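Uncharacterized protein (PDB 2A2L) is of unknown function but belongs to the HbpS-like family of haem-degrading proteins, so it may take part in haem binding or breakdown. Local coordinates at residues L95-Q98 with Q99-I103; P109-N113 with E114-G118. All coordinates share one frame; numbering follows the deposited sequence.

Interaction 1. Residues L95-Q98 with Q99-I103; sequences LTNQ and QRIII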
loop_
_atom_site.group_PDB
_atom_site.type_symbol
_atom_site.label_atom_id
_atom_site.label_comp_id
_atom_site.label_asym_id
_atom_site.label_seq_id
_atom_site.Cartn_x
_atom_site.Cartn_y
_atom_site.Cartn_z
ATOM N N LEU A 95 4.698 -13.532 5.130
ATOM C CA LEU A 95 3.642 -12.546 5.030
ATOM C C LEU A 95 3.979 -11.260 5.768
ATOM O O LEU A 95 3.370 -10.222 5.542
ATOM C CB LEU A 95 2.326 -13.134 5.513
ATOM C CG LEU A 95 1.831 -14.241 4.576
ATOM C CD1 LEU A 95 0.665 -14.963 5.204
ATOM C CD2 LEU A 95 1.412 -13.653 3.227
ATOM N N THR A 96 4.988 -11.327 6.624
ATOM C CA THR A 96 5.404 -10.155 7.403
ATOM C C THR A 96 6.326 -9.222 6.624
ATOM O O THR A 96 6.740 -9.538 5.511
ATOM C CB THR A 96 6.046 -10.565 8.732
ATOM O OG1 THR A 96 7.436 -10.839 8.537
ATOM C CG2 THR A 96 5.345 -11.768 9.293
ATOM N N ASN A 97 6.593 -8.047 7.196
ATOM C CA ASN A 97 7.487 -7.060 6.607
ATOM C C ASN A 97 7.178 -6.648 5.172
ATOM O O ASN A 97 8.087 -6.557 4.343
ATOM C CB ASN A 97 8.921 -7.551 6.702
ATOM C CG ASN A 97 9.439 -7.471 8.074
ATOM O OD1 ASN A 97 9.909 -6.425 8.490
ATOM N ND2 ASN A 97 9.327 -8.564 8.824
ATOM N N GLN A 98 5.896 -6.439 4.886
ATOM C CA GLN A 98 5.420 -6.091 3.553
ATOM C C GLN A 98 5.817 -7.145 2.504
ATOM O O GLN A 98 5.990 -6.827 1.319
ATOM C CB GLN A 98 5.896 -4.678 3.155
ATOM C CG GLN A 98 5.113 -3.522 3.803
ATOM C CD GLN A 98 5.141 -3.558 5.325
ATOM O OE1 GLN A 98 6.214 -3.594 5.941
ATOM N NE2 GLN A 98 3.960 -3.570 5.940
ATOM N N GLN A 99 5.942 -8.392 2.957
ATOM C CA GLN A 99 6.418 -9.502 2.137
ATOM C C GLN A 99 7.841 -9.310 1.574
ATOM O O GLN A 99 8.142 -9.761 0.477
ATOM C CB GLN A 99 5.399 -9.866 1.055
ATOM C CG GLN A 99 3.979 -10.210 1.596
ATOM C CD GLN A 99 3.099 -8.985 2.011
ATOM O OE1 GLN A 99 3.016 -7.956 1.311
ATOM N NE2 GLN A 99 2.444 -9.113 3.159
ATOM N N ARG A 100 8.731 -8.668 2.338
ATOM C CA ARG A 100 10.113 -8.451 1.888
ATOM C C ARG A 100 10.972 -9.651 2.193
ATOM O O ARG A 100 12.082 -9.764 1.654
ATOM C CB ARG A 100 10.746 -7.221 2.556
ATOM C CG ARG A 100 10.233 -5.885 2.054
ATOM C CD ARG A 100 11.166 -4.749 2.462
ATOM N NE ARG A 100 12.301 -4.660 1.553
ATOM C CZ ARG A 100 13.350 -3.866 1.741
ATOM N NH1 ARG A 100 13.393 -3.084 2.814
ATOM N NH2 ARG A 100 14.345 -3.853 0.852
ATOM N N ILE A 101 10.494 -10.526 3.083
ATOM C CA ILE A 101 11.291 -11.696 3.467
ATOM C C ILE A 101 11.264 -12.771 2.381
ATOM O O ILE A 101 10.220 -13.358 2.110
ATOM C CB ILE A 101 10.958 -12.275 4.868
ATOM C CG1 ILE A 101 11.363 -11.278 5.957
ATOM C CG2 ILE A 101 11.734 -13.573 5.098
ATOM C CD1 ILE A 101 10.833 -11.618 7.331
ATOM N N ILE A 102 12.409 -12.999 1.746
ATOM C CA ILE A 102 12.486 -14.023 0.713
ATOM C C ILE A 102 12.898 -15.350 1.296
ATOM O O ILE A 102 13.687 -15.393 2.236
ATOM C CB ILE A 102 13.376 -13.622 -0.473
ATOM C CG1 ILE A 102 13.013 -12.215 -0.969
ATOM C CG2 ILE A 102 13.193 -14.604 -1.624
ATOM C CD1 ILE A 102 11.608 -12.133 -1.513
ATOM N N ILE A 103 12.323 -16.433 0.773
ATOM C CA ILE A 103 12.355 -17.722 1.468
ATOM C C ILE A 103 12.875 -18.820 0.555
ATOM O O ILE A 103 12.731 -20.003 0.848
ATOM C CB ILE A 103 10.954 -18.125 2.041
ATOM C CG1 ILE A 103 9.880 -18.081 0.947
ATOM C CG2 ILE A 103 10.599 -17.251 3.231
ATOM C CD1 ILE A 103 8.621 -18.814 1.280
HETATM O O HOH W 1 7.796 -11.594 4.300
HETATM O O HOH W 2 7.507 -7.312 -0.857
#
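Gln-99 folds back onto Leu-95 and Thr-96 in a tight local turn, part of the loop between helix 59-72 and strand 107-111, where the chain meets other subunits. Asn-97, Gln-98 and Gln-99 all have left-handed backbone angles. Two overlapping i to i+3 turns result: Gln-99 N binds Thr-96 O at 2.9 Å and Arg-100 N binds Asn-97 O at 3.0 Å. Asparagine adopts left-handed angles more readily than most residues, which suits Asn-97 to its place; here ND2 reaches Thr-96 OG1 (3.0 Å) and also Ser-58 O of the second subunit. Gln-99 has the length to return: with a bend at chi2 (77°), its amide curls over the Gln-98 carbonyl, and NE2 makes a weak bond to Leu-95 O (2.8 Å). CD1 of Ile-101 packs 3.7 Å from Thr-96 OG1 and equally far from Asn-97 ND2, while the isoleucine finds apolar partners in Trp-68, Leu-73 and Leu-93. A water closes the turn, giving a proton to Thr-96 O (2.6 Å) and accepting one from Ile-101 N. Thr-96 O therefore holds two donors. The Gln-99 amide is shared too: OE1 accepts from Gln-99 NE2 of the third subunit, and NE2 donates weakly to Gln-99 OE1 of the second. An amide that both gives and accepts can link successive copies of itself without charge, consistent with a glutamine chain running through the subunit interface.

Interaction 2. Residues P109-N113 with E114-G118; sequences PVIFN and EQVIG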
loop_
_atom_site.group_PDB
_atom_site.type_symbol
_atom_site.label_atom_id
_atom_site.label_comp_id
_atom_site.label_asym_id
_atom_site.label_seq_id
_atom_site.Cartn_x
_atom_site.Cartn_y
_atom_site.Cartn_z
ATOM N N PRO A 109 24.176 -13.108 3.557
ATOM C CA PRO A 109 24.860 -12.078 4.339
ATOM C C PRO A 109 26.368 -12.046 4.069
ATOM O O PRO A 109 26.969 -13.071 3.745
ATOM C CB PRO A 109 24.580 -12.507 5.777
ATOM C CG PRO A 109 24.445 -13.978 5.678
ATOM C CD PRO A 109 23.694 -14.203 4.412
ATOM N N VAL A 110 26.963 -10.863 4.179
ATOM C CA VAL A 110 28.404 -10.704 4.011
ATOM C C VAL A 110 29.031 -10.617 5.398
ATOM O O VAL A 110 28.708 -9.708 6.161
ATOM C CB VAL A 110 28.746 -9.409 3.224
ATOM C CG1 VAL A 110 30.254 -9.262 3.059
ATOM C CG2 VAL A 110 28.061 -9.393 1.871
ATOM N N ILE A 111 29.909 -11.560 5.716
ATOM C CA ILE A 111 30.466 -11.673 7.064
ATOM C C ILE A 111 31.940 -11.262 7.112
ATOM O O ILE A 111 32.818 -11.934 6.555
ATOM C CB ILE A 111 30.314 -13.102 7.625
ATOM C CG1 ILE A 111 28.835 -13.450 7.817
ATOM C CG2 ILE A 111 31.126 -13.286 8.908
ATOM C CD1 ILE A 111 28.491 -14.826 7.302
ATOM N N PHE A 112 32.206 -10.159 7.791
ATOM C CA PHE A 112 33.563 -9.664 7.940
ATOM C C PHE A 112 33.837 -9.465 9.429
ATOM O O PHE A 112 33.122 -8.711 10.093
ATOM C CB PHE A 112 33.707 -8.342 7.193
ATOM C CG PHE A 112 35.138 -7.973 6.823
ATOM C CD1 PHE A 112 35.994 -8.901 6.223
ATOM C CD2 PHE A 112 35.595 -6.672 7.018
ATOM C CE1 PHE A 112 37.291 -8.549 5.857
ATOM C CE2 PHE A 112 36.894 -6.303 6.651
ATOM C CZ PHE A 112 37.744 -7.247 6.071
ATOM N N ASN A 113 34.858 -10.156 9.942
ATOM C CA ASN A 113 35.314 -10.013 11.325
ATOM C C ASN A 113 34.192 -10.424 12.259
ATOM O O ASN A 113 33.784 -9.658 13.147
ATOM C CB ASN A 113 35.791 -8.581 11.647
ATOM C CG ASN A 113 36.848 -8.066 10.669
ATOM O OD1 ASN A 113 37.720 -8.820 10.217
ATOM N ND2 ASN A 113 36.779 -6.766 10.349
ATOM N N GLU A 114 33.676 -11.626 12.027
ATOM C CA GLU A 114 32.603 -12.169 12.852
ATOM C C GLU A 114 31.425 -11.175 13.052
ATOM O O GLU A 114 31.016 -10.858 14.177
ATOM C CB GLU A 114 33.201 -12.667 14.168
ATOM C CG GLU A 114 34.059 -13.942 13.980
ATOM C CD GLU A 114 35.187 -14.047 15.001
ATOM O OE1 GLU A 114 35.398 -13.067 15.754
ATOM O OE2 GLU A 114 35.861 -15.107 15.046
ATOM N N GLN A 115 30.908 -10.678 11.932
ATOM C CA GLN A 115 29.982 -9.562 11.922
ATOM C C GLN A 115 29.357 -9.465 10.548
ATOM O O GLN A 115 30.026 -9.704 9.533
ATOM C CB GLN A 115 30.741 -8.274 12.200
ATOM C CG GLN A 115 29.905 -7.129 12.749
ATOM C CD GLN A 115 30.633 -5.813 12.614
ATOM O OE1 GLN A 115 30.023 -4.751 12.618
ATOM N NE2 GLN A 115 31.954 -5.881 12.473
ATOM N N VAL A 116 28.080 -9.098 10.516
ATOM C CA VAL A 116 27.331 -8.995 9.266
ATOM C C VAL A 116 27.346 -7.544 8.791
ATOM O O VAL A 116 26.752 -6.661 9.403
ATOM C CB VAL A 116 25.892 -9.545 9.451
ATOM C CG1 VAL A 116 24.934 -9.064 8.361
ATOM C CG2 VAL A 116 25.919 -11.052 9.518
ATOM N N ILE A 117 28.049 -7.291 7.703
ATOM C CA ILE A 117 28.326 -5.916 7.311
ATOM C C ILE A 117 27.372 -5.419 6.216
ATOM O O ILE A 117 27.504 -4.295 5.702
ATOM C CB ILE A 117 29.811 -5.731 6.896
ATOM C CG1 ILE A 117 30.150 -6.564 5.660
ATOM C CG2 ILE A 117 30.740 -6.098 8.047
ATOM C CD1 ILE A 117 31.435 -6.152 5.008
ATOM N N GLY A 118 26.403 -6.264 5.878
ATOM C CA GLY A 118 25.607 -6.086 4.679
ATOM C C GLY A 118 25.136 -7.429 4.178
ATOM O O GLY A 118 25.269 -8.433 4.883
#
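Ile-117 and Val-110 pack against each other across the beta hairpin of strands 107-111 and 116-123, on the face that helix 127-143 covers. The CB of Ile-117 stands 4.2 Å from Val-110 O. Chi1 of 63° puts CG1 between the backbone N and the carbonyl carbon, and from there it lies close to Val-110 O (3.5 Å) and against Val-110 CG1. The CG2 branch turns instead to Phe-112 CB (3.8 Å). At the tip, CD1 lies between the two neighbours, touching both Phe-112 CB and Val-110 CG1. Branched aliphatics suit this face, where Phe-141 and Leu-138 of helix 127-143 pack on it; the Phe-141 ring also meets Phe-112 edge-to-face. Ile-111 and Val-116, a non-hydrogen-bonded pair, occupy the other face. Beside them the register slips into a beta bulge, with Ile-117 and Gly-118 both facing Val-110: its O takes the N-H of Ile-117 (2.9 Å), whereas its N gives to the O of Gly-118 (3.0 Å). Glycine fits there because its backbone angles are hard for other residues to adopt. Asn-113 and Glu-114 form a two-residue turn close to type I', both left-handed, a backbone that asparagine accepts readily; it lacks the usual Gln-115 N to Phe-112 O bond. Phe-112 N closes it on Gln-115 O at 2.8 Å, and Gln-115 stretches out to bind Gln-10 N through OE1. Above the centre of the Phe-112 ring sits Asn-113 OD1, 4.2 Å from the ring plane.

From the N terminus, the chain passes through helix 59-72 and a long loop before reaching interaction 1, which closes overlapping turns at 96-100. A short connection leads into strand 107-111, and interaction 2 then reverses the chain between that strand and strand 116-123. The two contacts follow in series; they neither nest nor cross, and their nearest atoms are about 10 Å apart, with centres 22 Å apart. Interaction 1 joins the loop to helix 59-72 and to neighbouring subunits. Interaction 2 joins strand 107-111, at one edge of the four-stranded sheet within this chain, to its neighbour, packed against helix 127-143 and strand 6-12.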